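Local coordinates for protein arginase, mitochondrial (Medicago truncatula, PDB 6VSS) that hydrolyses L-arginine to L-ornithine and urea with two manganese ions per subunit, and also converts agmatine to putrescine and urea, at residues P279-H284 against E312-D318; F291-L295 against V327-L331; A84-R89 against V155-D159; P187-H191 against H200-R206. All blocks are in the same frame, centred on the assembly; numbering follows the deposited sequence.

Contact 1 (P279-H284 against E312-D318)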
loop_
_atom_site.group_PDB
_atom_site.type_symbol
_atom_site.label_atom_id
_atom_site.label_comp_id
_atom_site.label_asym_id
_atom_site.label_seq_id
_atom_site.Cartn_x
_atom_site.Cartn_y
_atom_site.Cartn_z
ATOM N N PRO B 279 11.245 -6.578 3.050
ATOM C CA PRO B 279 10.428 -5.837 3.983
ATOM C C PRO B 279 9.563 -6.733 4.881
ATOM O O PRO B 279 9.243 -6.349 5.945
ATOM C CB PRO B 279 9.579 -4.911 3.103
ATOM C CG PRO B 279 9.634 -5.502 1.739
ATOM C CD PRO B 279 10.887 -6.341 1.671
ATOM N N GLY B 280 9.263 -7.933 4.408
ATOM C CA GLY B 280 8.387 -8.883 5.095
ATOM C C GLY B 280 9.110 -9.574 6.228
ATOM O O GLY B 280 9.315 -10.753 6.111
ATOM N N VAL B 281 9.537 -8.843 7.265
ATOM C CA VAL B 281 10.170 -9.441 8.484
ATOM C C VAL B 281 9.650 -8.695 9.710
ATOM O O VAL B 281 9.227 -7.538 9.539
ATOM C CB VAL B 281 11.714 -9.351 8.426
ATOM C CG1 VAL B 281 12.278 -10.164 7.268
ATOM C CG2 VAL B 281 12.231 -7.932 8.334
ATOM N N SER B 282 9.765 -9.267 10.901
ATOM C CA SER B 282 9.426 -8.595 12.176
ATOM C C SER B 282 10.444 -7.489 12.547
ATOM O O SER B 282 10.002 -6.439 13.038
ATOM C CB SER B 282 9.284 -9.641 13.290
ATOM O OG SER B 282 8.172 -10.501 13.028
ATOM N N HIS B 283 11.737 -7.656 12.301
ATOM C CA HIS B 283 12.772 -6.736 12.823
ATOM C C HIS B 283 13.458 -6.083 11.640
ATOM O O HIS B 283 14.445 -6.608 11.211
ATOM C CB HIS B 283 13.768 -7.521 13.700
ATOM C CG HIS B 283 13.082 -8.143 14.852
ATOM N ND1 HIS B 283 12.878 -7.456 16.036
ATOM C CD2 HIS B 283 12.464 -9.338 14.983
ATOM C CE1 HIS B 283 12.197 -8.225 16.876
ATOM N NE2 HIS B 283 11.914 -9.387 16.251
ATOM N N HIS B 284 12.973 -4.960 11.158
ATOM C CA HIS B 284 13.699 -4.170 10.134
ATOM C C HIS B 284 15.060 -3.684 10.712
ATOM O O HIS B 284 15.053 -3.056 11.760
ATOM C CB HIS B 284 12.838 -3.030 9.635
ATOM C CG HIS B 284 11.693 -3.453 8.817
ATOM N ND1 HIS B 284 10.480 -2.800 8.866
ATOM C CD2 HIS B 284 11.537 -4.435 7.919
ATOM C CE1 HIS B 284 9.616 -3.413 8.101
ATOM N NE2 HIS B 284 10.245 -4.391 7.476
ATOM N N GLU B 312 11.797 -16.416 9.699
ATOM C CA GLU B 312 11.480 -15.035 10.050
ATOM C C GLU B 312 10.904 -14.322 8.801
ATOM O O GLU B 312 10.622 -13.117 8.916
ATOM C CB GLU B 312 12.730 -14.311 10.586
ATOM C CG GLU B 312 13.186 -14.728 11.983
ATOM C CD GLU B 312 12.404 -14.261 13.195
ATOM O OE1 GLU B 312 12.498 -14.955 14.261
ATOM O OE2 GLU B 312 11.660 -13.275 13.083
ATOM N N TYR B 313 10.538 -15.021 7.705
ATOM C CA TYR B 313 9.607 -14.406 6.724
ATOM C C TYR B 313 8.279 -14.153 7.479
ATOM O O TYR B 313 7.754 -15.084 8.092
ATOM C CB TYR B 313 9.357 -15.226 5.452
ATOM C CG TYR B 313 8.245 -14.663 4.605
ATOM C CD1 TYR B 313 8.160 -13.305 4.342
ATOM C CD2 TYR B 313 7.259 -15.474 4.051
ATOM C CE1 TYR B 313 7.142 -12.780 3.550
ATOM C CE2 TYR B 313 6.209 -14.954 3.303
ATOM C CZ TYR B 313 6.167 -13.607 3.019
ATOM O OH TYR B 313 5.167 -13.088 2.213
ATOM N N ASN B 314 7.771 -12.912 7.420
ATOM C CA ASN B 314 6.504 -12.472 8.058
ATOM C C ASN B 314 5.608 -11.930 6.955
ATOM O O ASN B 314 5.678 -10.759 6.581
ATOM C CB ASN B 314 6.844 -11.436 9.142
ATOM C CG ASN B 314 5.630 -11.042 9.961
ATOM O OD1 ASN B 314 4.505 -11.230 9.499
ATOM N ND2 ASN B 314 5.858 -10.510 11.167
ATOM N N PRO B 315 4.670 -12.733 6.435
ATOM C CA PRO B 315 3.782 -12.272 5.380
ATOM C C PRO B 315 2.837 -11.131 5.786
ATOM O O PRO B 315 2.434 -10.389 4.952
ATOM C CB PRO B 315 2.956 -13.514 4.996
ATOM C CG PRO B 315 3.269 -14.577 5.994
ATOM C CD PRO B 315 4.439 -14.126 6.827
ATOM N N GLN B 316 2.557 -10.968 7.069
ATOM C CA GLN B 316 1.768 -9.814 7.582
ATOM C C GLN B 316 2.558 -8.524 7.440
ATOM O O GLN B 316 1.930 -7.541 7.614
ATOM C CB GLN B 316 1.429 -9.912 9.068
ATOM C CG GLN B 316 0.454 -11.034 9.338
ATOM C CD GLN B 316 -0.044 -11.136 10.757
ATOM O OE1 GLN B 316 0.576 -11.781 11.584
ATOM N NE2 GLN B 316 -1.237 -10.612 11.016
ATOM N N ARG B 317 3.862 -8.552 7.225
ATOM C CA ARG B 317 4.607 -7.276 7.099
ATOM C C ARG B 317 5.170 -7.132 5.685
ATOM O O ARG B 317 5.948 -6.224 5.465
ATOM C CB ARG B 317 5.667 -7.164 8.187
ATOM C CG ARG B 317 5.100 -7.399 9.576
ATOM C CD ARG B 317 5.531 -6.480 10.676
ATOM N NE ARG B 317 6.912 -6.134 10.510
ATOM C CZ ARG B 317 7.407 -4.936 10.712
ATOM N NH1 ARG B 317 6.632 -3.950 11.120
ATOM N NH2 ARG B 317 8.686 -4.731 10.527
ATOM N N ASP B 318 4.740 -7.997 4.773
ATOM C CA ASP B 318 5.226 -7.998 3.372
ATOM C C ASP B 318 4.518 -6.895 2.571
ATOM O O ASP B 318 3.547 -6.333 3.041
ATOM C CB ASP B 318 5.022 -9.372 2.737
ATOM C CG ASP B 318 5.960 -9.717 1.592
ATOM O OD1 ASP B 318 6.656 -8.830 1.130
ATOM O OD2 ASP B 318 5.945 -10.834 1.166
HETATM O O HOH W 1 9.909 -12.172 11.447
HETATM O O HOH W 2 12.772 -10.466 11.832
#

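Contact 2 (F291-L295 against V327-L331)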
loop_
_atom_site.group_PDB
_atom_site.type_symbol
_atom_site.label_atom_id
_atom_site.label_comp_id
_atom_site.label_asym_id
_atom_site.label_seq_id
_atom_site.Cartn_x
_atom_site.Cartn_y
_atom_site.Cartn_z
ATOM N N PHE B 291 20.726 -9.475 -1.832
ATOM C CA PHE B 291 20.291 -10.848 -2.143
ATOM C C PHE B 291 21.487 -11.689 -2.650
ATOM O O PHE B 291 21.731 -12.820 -2.157
ATOM C CB PHE B 291 19.106 -10.847 -3.113
ATOM C CG PHE B 291 18.478 -12.212 -3.183
ATOM C CD1 PHE B 291 17.489 -12.589 -2.289
ATOM C CD2 PHE B 291 18.930 -13.165 -4.083
ATOM C CE1 PHE B 291 16.918 -13.863 -2.321
ATOM C CE2 PHE B 291 18.362 -14.440 -4.114
ATOM C CZ PHE B 291 17.366 -14.787 -3.229
ATOM N N ARG B 292 22.239 -11.109 -3.568
ATOM C CA ARG B 292 23.413 -11.686 -4.259
ATOM C C ARG B 292 24.548 -11.926 -3.250
ATOM O O ARG B 292 25.431 -12.700 -3.534
ATOM C CB ARG B 292 23.636 -10.692 -5.410
ATOM C CG ARG B 292 24.820 -10.946 -6.321
ATOM C CD ARG B 292 24.664 -12.028 -7.369
ATOM N NE ARG B 292 23.308 -12.097 -7.885
ATOM C CZ ARG B 292 22.728 -13.210 -8.386
ATOM N NH1 ARG B 292 23.380 -14.361 -8.410
ATOM N NH2 ARG B 292 21.469 -13.166 -8.817
ATOM N N ASP B 293 24.595 -11.270 -2.099
ATOM C CA ASP B 293 25.681 -11.587 -1.124
ATOM C C ASP B 293 25.437 -12.986 -0.545
ATOM O O ASP B 293 26.355 -13.802 -0.480
ATOM C CB ASP B 293 25.716 -10.602 0.052
ATOM C CG ASP B 293 26.225 -9.214 -0.257
ATOM O OD1 ASP B 293 27.299 -9.111 -0.820
ATOM O OD2 ASP B 293 25.557 -8.262 0.128
ATOM N N ILE B 294 24.209 -13.288 -0.159
ATOM C CA ILE B 294 23.887 -14.655 0.354
ATOM C C ILE B 294 24.208 -15.696 -0.752
ATOM O O ILE B 294 24.723 -16.808 -0.426
ATOM C CB ILE B 294 22.424 -14.731 0.820
ATOM C CG1 ILE B 294 22.146 -13.669 1.895
ATOM C CG2 ILE B 294 22.094 -16.130 1.322
ATOM C CD1 ILE B 294 20.859 -13.835 2.616
ATOM N N LEU B 295 23.896 -15.391 -2.022
ATOM C CA LEU B 295 24.049 -16.400 -3.107
ATOM C C LEU B 295 25.549 -16.637 -3.345
ATOM O O LEU B 295 25.954 -17.771 -3.582
ATOM C CB LEU B 295 23.359 -15.924 -4.396
ATOM C CG LEU B 295 21.840 -15.857 -4.346
ATOM C CD1 LEU B 295 21.229 -15.502 -5.680
ATOM C CD2 LEU B 295 21.253 -17.154 -3.868
ATOM N N VAL B 327 11.386 -13.667 -2.259
ATOM C CA VAL B 327 12.757 -13.672 -1.734
ATOM C C VAL B 327 12.985 -14.972 -0.898
ATOM O O VAL B 327 14.002 -15.694 -1.054
ATOM C CB VAL B 327 12.984 -12.356 -0.958
ATOM C CG1 VAL B 327 14.166 -12.446 -0.040
ATOM C CG2 VAL B 327 13.081 -11.123 -1.878
ATOM N N ALA B 328 12.147 -15.246 0.049
ATOM C CA ALA B 328 12.273 -16.464 0.887
ATOM C C ALA B 328 12.270 -17.730 -0.017
ATOM O O ALA B 328 13.066 -18.629 0.212
ATOM C CB ALA B 328 11.136 -16.423 1.875
ATOM N N ALA B 329 11.396 -17.781 -1.026
ATOM C CA ALA B 329 11.226 -18.935 -1.941
ATOM C C ALA B 329 12.521 -19.152 -2.736
ATOM O O ALA B 329 13.027 -20.282 -2.749
ATOM C CB ALA B 329 10.049 -18.707 -2.834
ATOM N N LYS B 330 13.149 -18.066 -3.210
ATOM C CA LYS B 330 14.446 -18.138 -3.907
ATOM C C LYS B 330 15.578 -18.565 -2.962
ATOM O O LYS B 330 16.421 -19.326 -3.392
ATOM C CB LYS B 330 14.780 -16.822 -4.588
ATOM C CG LYS B 330 16.016 -16.966 -5.463
ATOM C CD LYS B 330 16.151 -15.960 -6.597
ATOM C CE LYS B 330 17.420 -16.223 -7.403
ATOM N NZ LYS B 330 17.442 -15.442 -8.658
ATOM N N LEU B 331 15.628 -18.069 -1.730
ATOM C CA LEU B 331 16.576 -18.612 -0.706
ATOM C C LEU B 331 16.349 -20.115 -0.541
ATOM O O LEU B 331 17.343 -20.841 -0.508
ATOM C CB LEU B 331 16.492 -17.858 0.628
ATOM C CG LEU B 331 16.783 -16.354 0.525
ATOM C CD1 LEU B 331 16.406 -15.662 1.815
ATOM C CD2 LEU B 331 18.245 -16.106 0.187
#

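Contact 3 (A84-R89 against V155-D159)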
loop_
_atom_site.group_PDB
_atom_site.type_symbol
_atom_site.label_atom_id
_atom_site.label_comp_id
_atom_site.label_asym_id
_atom_site.label_seq_id
_atom_site.Cartn_x
_atom_site.Cartn_y
_atom_site.Cartn_z
ATOM N N ALA B 84 4.173 -18.060 7.608
ATOM C CA ALA B 84 5.142 -18.089 6.496
ATOM C C ALA B 84 5.134 -19.379 5.658
ATOM O O ALA B 84 5.195 -19.309 4.424
ATOM C CB ALA B 84 6.500 -17.735 7.026
ATOM N N PRO B 85 5.192 -20.616 6.207
ATOM C CA PRO B 85 5.540 -21.741 5.351
ATOM C C PRO B 85 4.656 -21.912 4.099
ATOM O O PRO B 85 5.221 -22.060 3.024
ATOM C CB PRO B 85 5.564 -22.922 6.321
ATOM C CG PRO B 85 5.904 -22.305 7.657
ATOM C CD PRO B 85 5.153 -20.988 7.624
ATOM N N PRO B 86 3.298 -21.901 4.161
ATOM C CA PRO B 86 2.438 -22.094 2.988
ATOM C C PRO B 86 2.617 -20.983 1.946
ATOM O O PRO B 86 2.521 -21.271 0.759
ATOM C CB PRO B 86 0.994 -22.003 3.524
ATOM C CG PRO B 86 1.153 -22.396 4.976
ATOM C CD PRO B 86 2.496 -21.806 5.378
ATOM N N ARG B 87 2.945 -19.780 2.399
ATOM C CA ARG B 87 3.224 -18.621 1.495
ATOM C C ARG B 87 4.539 -18.893 0.757
ATOM O O ARG B 87 4.585 -18.668 -0.421
ATOM C CB ARG B 87 3.219 -17.298 2.271
ATOM C CG ARG B 87 1.823 -16.858 2.682
ATOM C CD ARG B 87 1.001 -16.414 1.485
ATOM N NE ARG B 87 1.324 -15.034 1.109
ATOM C CZ ARG B 87 0.859 -13.966 1.781
ATOM N NH1 ARG B 87 1.171 -12.734 1.401
ATOM N NH2 ARG B 87 0.077 -14.145 2.840
ATOM N N ILE B 88 5.529 -19.431 1.460
ATOM C CA ILE B 88 6.827 -19.771 0.797
ATOM C C ILE B 88 6.611 -20.899 -0.221
ATOM O O ILE B 88 7.007 -20.707 -1.387
ATOM C CB ILE B 88 7.916 -20.104 1.815
ATOM C CG1 ILE B 88 8.217 -18.928 2.741
ATOM C CG2 ILE B 88 9.187 -20.568 1.117
ATOM C CD1 ILE B 88 8.967 -19.402 3.994
ATOM N N ARG B 89 5.929 -21.988 0.116
ATOM C CA ARG B 89 5.704 -23.048 -0.912
ATOM C C ARG B 89 4.980 -22.470 -2.133
ATOM O O ARG B 89 5.262 -22.859 -3.253
ATOM C CB ARG B 89 4.956 -24.243 -0.352
ATOM C CG ARG B 89 5.761 -24.926 0.735
ATOM C CD ARG B 89 5.128 -26.169 1.233
ATOM N NE ARG B 89 3.947 -25.781 1.958
ATOM C CZ ARG B 89 3.890 -25.640 3.288
ATOM N NH1 ARG B 89 4.931 -25.925 4.036
ATOM N NH2 ARG B 89 2.767 -25.319 3.865
ATOM N N VAL B 155 13.936 -26.886 6.687
ATOM C CA VAL B 155 12.846 -26.399 7.558
ATOM C C VAL B 155 12.389 -25.004 7.116
ATOM O O VAL B 155 13.248 -24.092 6.903
ATOM C CB VAL B 155 13.269 -26.494 9.024
ATOM C CG1 VAL B 155 12.260 -25.846 9.946
ATOM C CG2 VAL B 155 13.519 -27.963 9.409
ATOM N N LEU B 156 11.076 -24.800 7.024
ATOM C CA LEU B 156 10.520 -23.429 6.813
ATOM C C LEU B 156 9.901 -22.931 8.112
ATOM O O LEU B 156 9.009 -23.660 8.670
ATOM C CB LEU B 156 9.446 -23.458 5.750
ATOM C CG LEU B 156 9.851 -24.096 4.445
ATOM C CD1 LEU B 156 8.636 -24.105 3.558
ATOM C CD2 LEU B 156 11.013 -23.350 3.812
ATOM N N GLY B 157 10.456 -21.821 8.641
ATOM C CA GLY B 157 9.893 -21.143 9.825
ATOM C C GLY B 157 8.825 -20.177 9.345
ATOM O O GLY B 157 8.659 -19.951 8.140
ATOM N N GLY B 158 8.147 -19.569 10.311
ATOM C CA GLY B 158 8.479 -19.749 11.704
ATOM C C GLY B 158 9.531 -18.760 12.146
ATOM O O GLY B 158 10.364 -18.353 11.332
ATOM N N ASP B 159 9.516 -18.403 13.418
ATOM C CA ASP B 159 10.559 -17.532 14.026
ATOM C C ASP B 159 11.806 -18.350 14.337
ATOM O O ASP B 159 11.817 -19.612 14.198
ATOM C CB ASP B 159 9.958 -16.784 15.192
ATOM C CG ASP B 159 9.837 -17.620 16.448
ATOM O OD1 ASP B 159 10.687 -18.487 16.601
ATOM O OD2 ASP B 159 8.893 -17.319 17.273
#

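Contact 4 (P187-H191 against H200-R206). With MN (manganese (II) ion), chain J.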
loop_
_atom_site.group_PDB
_atom_site.type_symbol
_atom_site.label_atom_id
_atom_site.label_comp_id
_atom_site.label_asym_id
_atom_site.label_seq_id
_atom_site.Cartn_x
_atom_site.Cartn_y
_atom_site.Cartn_z
ATOM N N PRO B 187 22.672 -11.821 16.323
ATOM C CA PRO B 187 23.407 -13.045 16.638
ATOM C C PRO B 187 22.515 -14.184 17.162
ATOM O O PRO B 187 22.958 -15.322 17.148
ATOM C CB PRO B 187 24.451 -12.597 17.677
ATOM C CG PRO B 187 24.597 -11.083 17.464
ATOM C CD PRO B 187 23.225 -10.620 16.984
ATOM N N ASP B 188 21.366 -13.868 17.749
ATOM C CA ASP B 188 20.498 -14.853 18.435
ATOM C C ASP B 188 21.293 -15.678 19.455
ATOM O O ASP B 188 20.972 -16.850 19.612
ATOM C CB ASP B 188 19.824 -15.775 17.434
ATOM C CG ASP B 188 18.784 -15.092 16.559
ATOM O OD1 ASP B 188 18.463 -13.914 16.859
ATOM O OD2 ASP B 188 18.276 -15.776 15.638
ATOM N N LEU B 189 22.136 -15.020 20.264
ATOM C CA LEU B 189 23.006 -15.696 21.267
ATOM C C LEU B 189 22.722 -15.240 22.706
ATOM O O LEU B 189 23.505 -15.608 23.567
ATOM C CB LEU B 189 24.453 -15.410 20.876
ATOM C CG LEU B 189 25.005 -16.375 19.835
ATOM C CD1 LEU B 189 26.275 -15.822 19.192
ATOM C CD2 LEU B 189 25.283 -17.740 20.466
ATOM N N TYR B 190 21.639 -14.503 22.973
ATOM C CA TYR B 190 21.255 -14.102 24.350
ATOM C C TYR B 190 21.171 -15.314 25.286
ATOM O O TYR B 190 20.546 -16.327 24.913
ATOM C CB TYR B 190 19.861 -13.500 24.380
ATOM C CG TYR B 190 19.804 -12.080 23.919
ATOM C CD1 TYR B 190 19.952 -11.031 24.816
ATOM C CD2 TYR B 190 19.580 -11.794 22.581
ATOM C CE1 TYR B 190 19.844 -9.721 24.380
ATOM C CE2 TYR B 190 19.463 -10.490 22.132
ATOM C CZ TYR B 190 19.615 -9.457 23.035
ATOM O OH TYR B 190 19.550 -8.177 22.563
ATOM N N HIS B 191 21.712 -15.210 26.497
ATOM C CA HIS B 191 21.582 -16.294 27.508
ATOM C C HIS B 191 20.140 -16.296 28.012
ATOM O O HIS B 191 19.614 -17.379 28.258
ATOM C CB HIS B 191 22.567 -16.138 28.667
ATOM C CG HIS B 191 22.360 -17.148 29.747
ATOM N ND1 HIS B 191 22.458 -18.518 29.516
ATOM C CD2 HIS B 191 22.068 -17.003 31.054
ATOM C CE1 HIS B 191 22.250 -19.163 30.637
ATOM N NE2 HIS B 191 22.002 -18.257 31.595
ATOM N N HIS B 200 13.318 -16.419 20.241
ATOM C CA HIS B 200 13.912 -16.377 18.879
ATOM C C HIS B 200 15.257 -15.649 18.879
ATOM O O HIS B 200 15.925 -15.666 17.832
ATOM C CB HIS B 200 12.923 -15.790 17.891
ATOM C CG HIS B 200 12.749 -14.319 17.919
ATOM N ND1 HIS B 200 12.273 -13.639 16.815
ATOM C CD2 HIS B 200 12.948 -13.390 18.878
ATOM C CE1 HIS B 200 12.167 -12.360 17.089
ATOM N NE2 HIS B 200 12.547 -12.181 18.341
ATOM N N ALA B 201 15.678 -15.130 20.042
ATOM C CA ALA B 201 16.936 -14.391 20.275
ATOM C C ALA B 201 17.965 -15.219 21.081
ATOM O O ALA B 201 19.031 -14.633 21.408
ATOM C CB ALA B 201 16.581 -13.099 21.000
ATOM N N SER B 202 17.653 -16.471 21.451
ATOM C CA SER B 202 18.560 -17.441 22.144
ATOM C C SER B 202 18.733 -18.788 21.442
ATOM O O SER B 202 19.402 -19.666 21.994
ATOM C CB SER B 202 18.066 -17.676 23.524
ATOM O OG SER B 202 18.005 -16.420 24.159
ATOM N N PRO B 203 18.218 -19.042 20.214
ATOM C CA PRO B 203 18.378 -20.371 19.656
ATOM C C PRO B 203 19.842 -20.774 19.704
ATOM O O PRO B 203 20.122 -21.888 20.025
ATOM C CB PRO B 203 17.847 -20.284 18.228
ATOM C CG PRO B 203 17.650 -18.798 17.934
ATOM C CD PRO B 203 17.487 -18.146 19.290
ATOM N N PHE B 204 20.745 -19.871 19.352
ATOM C CA PHE B 204 22.160 -20.272 19.170
ATOM C C PHE B 204 22.860 -20.370 20.539
ATOM O O PHE B 204 23.843 -21.066 20.606
ATOM C CB PHE B 204 22.857 -19.380 18.154
ATOM C CG PHE B 204 22.322 -19.635 16.771
ATOM C CD1 PHE B 204 22.675 -20.785 16.082
ATOM C CD2 PHE B 204 21.360 -18.800 16.223
ATOM C CE1 PHE B 204 22.147 -21.034 14.822
ATOM C CE2 PHE B 204 20.797 -19.080 14.984
ATOM C CZ PHE B 204 21.210 -20.179 14.277
ATOM N N ALA B 205 22.380 -19.691 21.584
ATOM C CA ALA B 205 22.875 -19.954 22.959
ATOM C C ALA B 205 22.499 -21.395 23.331
ATOM O O ALA B 205 23.378 -22.126 23.762
ATOM C CB ALA B 205 22.332 -18.928 23.919
ATOM N N ARG B 206 21.254 -21.815 23.081
ATOM C CA ARG B 206 20.806 -23.205 23.363
ATOM C C ARG B 206 21.735 -24.167 22.618
ATOM O O ARG B 206 22.285 -25.121 23.229
ATOM C CB ARG B 206 19.340 -23.365 22.964
ATOM C CG ARG B 206 18.387 -22.387 23.643
ATOM C CD ARG B 206 18.272 -22.562 25.147
ATOM N NE ARG B 206 19.195 -21.719 25.912
ATOM C CZ ARG B 206 19.025 -20.431 26.222
ATOM N NH1 ARG B 206 17.956 -19.746 25.836
ATOM N NH2 ARG B 206 19.974 -19.810 26.904
HETATM MN MN MN J . 17.509 -14.780 13.868
HETATM O O HOH W 3 17.271 -12.913 14.716
#

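Contact 1 (P279-H284 against E312-D318)
Two loops beyond the C-terminal ends of strands 264-269 and 305-311 meet beside the dimanganese site of the arginase fold. The run 279-284 starts in an inverse gamma turn centred on G280, with V281 N donating to P279 O at 2.8 Å. G280 lies against D318 (CA to CA 3.7 Å), and its O accepts the nearly straight bond from N314 N at 3.0 Å; a CB here would clash with the Y313 ring. V281 O takes both NE and NH2 of R317, at 2.9 and 3.0 Å, so the arginine clamps the loop. S282 OG receives N314 ND2 at 3.0 Å and also bonds to H78. E312, an inferred substrate-binding residue, reaches S282 N and H283 N through two waters, while its OE1 bonds to H160 and H200. H283 ND1 binds the backbone of S96 of a neighbouring subunit. H284 places one ring face under R317 NH2, its CE1 2.9 Å from that nitrogen, and NE2 donates to P279 O at 2.7 Å.

Contact 2 (F291-L295 against V327-L331)
Helices 291-300 and 323-339 lie on the same side of the parallel sheet of this alpha/beta arginase fold, linked in sequence through strand 305-311. Their short segments run almost parallel, at 13° with axes 11.7 Å apart, a wide spacing that large side chains fill. V327 opens the second segment: its CG1 lies 3.8 Å from F291 CE1, and its O, 3.7 Å from the same CE1, faces the ring edge while accepting L331 N at 3.0 Å within the helix. A328 and A329 turn from this interface toward helix 84-92, where they pack on I88, A91 and I92. K330 comes next, its extended chain passing the tip of the phenyl ring: CG is 3.4 Å from F291 CZ, and CE is 4.2 Å from L295 CD1. Its NZ continues to a salt bridge with E102, which also binds R292, and to the backbone O of P286 of a neighbouring subunit. L331 closes the segment, its CD2 wedged between F291 CE1 at 3.6 Å and I294 CG2 at 4.0 Å. F291, with 98 Å² buried, thus bridges the gap to V327, K330 and L331. Joined by apolar and aliphatic contacts without polar bonds between the segments, the helices owe their fit to side-chain shape, while the lysine amine takes its charge to partners beyond them.

Contact 3 (A84-R89 against V155-D159)
L156 gives up 89 Å² to this contact, far more than any other residue here. Its side chain points from strand 155-157 at the first turns of helix 84-92 and enters between neighbouring residues of that helix: CB is 4.0 Å from P85 CB, CD2 4.3 Å from I88 CG2, and CD1 4.1 Å from R89 CG. The guanidinium of R89 goes on to salt bridges with D118 and with E122 of a neighbouring subunit. Strand 151-157 is an inner strand of the parallel sheet of the arginase fold, between strands 63-69 and 305-311; the short axes of helix 84-89 and strand 155-157 approach to 7.7 Å, with 119° between their N-to-C directions. P85, with 42 Å² buried, sits at the strand end, CG 3.5 Å from L156 O and 3.7 Å from G157 O. I88 adds 33 Å², its CD1 4.2 Å from G157 O. That oxygen, the carbonyl of the cis peptide joining G157 to G158, also lies 3.3 Å from A84 CB; beyond it the chain runs on toward the manganese ligand H160.

Contact 4 (P187-H191 against H200-R206)
The dimanganese site and the L-ornithine pocket of arginase meet in this contact, since D188 is a metal ligand and D188, L189 and Y190 bind ornithine. D188 OD2 coordinates manganese at 2.2 Å, in a sphere completed by H160, D184, D269 and water 3; that water lies 2.1 Å from the ion and donates to D188 OD1 at 2.6 Å. Behind the carboxylate, D188 O accepts F204 N at 3.0 Å in the first turn of helix 203-206, and D188 CB lies 3.6 Å from the edge of the phenyl ring at CD2. The rest of the loop is held across the N-terminal end of the helix: Y190 N donates to A201 O at 3.0 Å, S202 OG to Y190 O at 2.7 Å, and R206 NH2 to H191 O at 2.8 Å. R206 also bonds to Y197 O and salt-bridges E209. Apolar packing fills in between, with L189 CD2 3.7 Å from F204 CB and Y190 CD2 3.6 Å from A201 CB. H200 turns away to bond with S76 and E312. Because the four hydrogen bonds use the backbone of D188, Y190 and H191, they fix the loop's path while leaving the aspartate carboxylate to the metal and its water.

How the contacts relate
Contacts 1 and 4 meet at the active site, although their centres are 20 Å apart: E312 OE1 lies 2.9 Å from H200 ND1, a probable hydrogen bond, and H283 NE2 is 3.1 Å from H200 CE1. D188 of contact 4 binds manganese directly, whereas the side chain of E312 stays about 5 Å from a manganese ion. Contact 3 ties this region to the sheet, with E312 N 2.9 Å from G158 O and Y313 O 3.1 Å from A84 CB. Contact 2 lies between two helices beside a neighbouring subunit, packing A328 CB 3.9 Å from I88 CG1 of contact 3 and 4.2 Å from Y313 CB of contact 1; its nearest atoms are about 13 Å from contact 4.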